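Local coordinates for putative ATPase, AAA family (Prochlorococcus marinus subsp. pastoris str. CCMP1986, PDB 3CTD) that probably acts as a DNA-dependent ATPase in the response to stalled replication, seen here as the C-terminal part of a RarA/MGS1/WRNIP1-type protein, at the interface of chains A and B. Residues are numbered along the deposited sequence; one frame, centred on the assembly and turned at random. Chains: chain A/B, Putative ATPase, AAA family.

The interface of chains A and B. Residues chain A 56-57; chain B 145-146, 148, 174-175, 178.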
loop_
_atom_site.group_PDB
_atom_site.type_symbol
_atom_site.label_atom_id
_atom_site.label_comp_id
_atom_site.label_asym_id
_atom_site.label_seq_id
_atom_site.Cartn_x
_atom_site.Cartn_y
_atom_site.Cartn_z
ATOM N N TYR A 56 2.186 9.568 25.261
ATOM C CA TYR A 56 1.894 9.541 26.674
ATOM C C TYR A 56 0.623 8.766 26.949
ATOM O O TYR A 56 0.660 7.810 27.737
ATOM C CB TYR A 56 1.838 10.943 27.247
ATOM C CG TYR A 56 1.522 10.959 28.689
ATOM C CD1 TYR A 56 2.531 10.789 29.638
ATOM C CD2 TYR A 56 0.197 11.178 29.117
ATOM C CE1 TYR A 56 2.234 10.808 30.987
ATOM C CE2 TYR A 56 -0.128 11.159 30.436
ATOM C CZ TYR A 56 0.894 10.990 31.377
ATOM O OH TYR A 56 0.570 11.031 32.699
ATOM N N TRP A 57 -0.493 9.131 26.308
ATOM C CA TRP A 57 -1.731 8.336 26.512
ATOM C C TRP A 57 -1.567 6.893 26.035
ATOM O O TRP A 57 -2.033 5.972 26.699
ATOM C CB TRP A 57 -2.978 9.007 25.929
ATOM C CG TRP A 57 -3.134 10.400 26.557
ATOM C CD1 TRP A 57 -3.013 11.604 25.925
ATOM C CD2 TRP A 57 -3.372 10.704 27.957
ATOM N NE1 TRP A 57 -3.182 12.631 26.828
ATOM C CE2 TRP A 57 -3.394 12.111 28.080
ATOM C CE3 TRP A 57 -3.546 9.923 29.106
ATOM C CZ2 TRP A 57 -3.575 12.766 29.316
ATOM C CZ3 TRP A 57 -3.753 10.580 30.351
ATOM C CH2 TRP A 57 -3.743 11.981 30.438
ATOM N N SER B 145 -2.061 10.056 37.331
ATOM C CA SER B 145 -2.099 10.312 35.891
ATOM C C SER B 145 -3.560 10.370 35.456
ATOM O O SER B 145 -4.048 9.467 34.781
ATOM C CB SER B 145 -1.364 9.169 35.148
ATOM O OG SER B 145 -1.534 9.215 33.733
ATOM N N LEU B 146 -4.283 11.401 35.891
ATOM C CA LEU B 146 -5.748 11.478 35.625
ATOM C C LEU B 146 -6.023 12.176 34.315
ATOM O O LEU B 146 -5.171 12.924 33.821
ATOM C CB LEU B 146 -6.487 12.221 36.725
ATOM C CG LEU B 146 -6.671 11.375 37.987
ATOM C CD1 LEU B 146 -7.389 12.221 39.069
ATOM C CD2 LEU B 146 -7.402 10.022 37.683
ATOM N N PRO B 148 -7.250 14.865 31.876
ATOM C CA PRO B 148 -7.858 16.193 32.030
ATOM C C PRO B 148 -9.331 16.181 31.603
ATOM O O PRO B 148 -9.681 15.499 30.633
ATOM C CB PRO B 148 -7.021 17.084 31.106
ATOM C CG PRO B 148 -5.656 16.375 31.026
ATOM C CD PRO B 148 -5.909 14.900 31.254
ATOM N N LEU B 174 -1.538 17.098 27.096
ATOM C CA LEU B 174 -0.811 16.403 28.169
ATOM C C LEU B 174 -1.365 16.944 29.466
ATOM O O LEU B 174 -1.893 18.047 29.499
ATOM C CB LEU B 174 0.690 16.714 28.093
ATOM C CG LEU B 174 1.501 15.888 27.102
ATOM C CD1 LEU B 174 2.708 16.697 26.555
ATOM C CD2 LEU B 174 1.942 14.619 27.735
ATOM N N PRO B 175 -1.220 16.196 30.551
ATOM C CA PRO B 175 -1.557 16.844 31.843
ATOM C C PRO B 175 -0.726 18.117 32.066
ATOM O O PRO B 175 0.407 18.203 31.574
ATOM C CB PRO B 175 -1.170 15.792 32.872
ATOM C CG PRO B 175 -1.071 14.423 32.047
ATOM C CD PRO B 175 -0.598 14.862 30.690
ATOM N N LEU B 178 3.072 18.489 32.841
ATOM C CA LEU B 178 3.897 17.781 31.905
ATOM C C LEU B 178 3.988 18.551 30.609
ATOM O O LEU B 178 4.773 18.211 29.734
ATOM C CB LEU B 178 3.346 16.381 31.674
ATOM C CG LEU B 178 3.699 15.393 32.788
ATOM C CD1 LEU B 178 3.033 14.101 32.532
ATOM C CD2 LEU B 178 5.227 15.193 32.902
#
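A:Tyr56 lays one face of its ring against a hydrophobic shelf built by B:Leu174, B:Pro175 and B:Leu178, while its hydroxyl meets B:Ser145. Here helix 51-63 of chain A meets loop residues and the short 3-10 turn 176-178 of chain B, all within the MgsA-type C-terminal region of the ATPase. The three apolar residues share that face but divide its length. Methyl CD2 of B:Leu174 sits at the root, 3.7 Å from A:Tyr56 CB. Farther out, the pyrrolidine carbon CD of B:Pro175 lies over A:Tyr56 CE2 at 3.7 Å. On the other rim, B:Leu178 CD1 comes within 3.7 Å of A:Tyr56 CE1, its side chain running across the tyrosine at roughly a right angle. The ring gets this reach from its helix because its CG stands anti to the backbone N (chi1 179°).

B:Ser145 approaches from the opposite side of the ring plane, its OG donating to the phenolic OH of A:Tyr56 over 3.0 Å. Without the phenol, as with an alanine here, B:Ser145 OG would probably lose this acceptor and the three-residue shelf would lose the ring that spans it.

Next along the same helix, A:Trp57 turns its indole nearly perpendicular to the tyrosine, the two planes meeting at about 80°. A:Tyr56 CD2 points edge-on at the centre of one indole face, 3.7 Å above it, a packing within chain A that should help fix the phenol ring's rotation. The CZ2–CH2 edge of the indole is flanked by two prolines, B:Pro175 on the tyrosine's side of the plane and B:Pro148 on the other. B:Pro175 thereby touches both aromatics.

About 170 Å² of protein surface is buried here, in a patch of a larger contact that is not an exact two-fold. The assembly is deposited as a tetramer, but the structure alone does not prove this pairing in the cell. At the indole's outer corner, A:Trp57 CH2 lies 3.7 Å from B:Pro148 CD and 3.8 Å from the carbonyl O of B:Leu146.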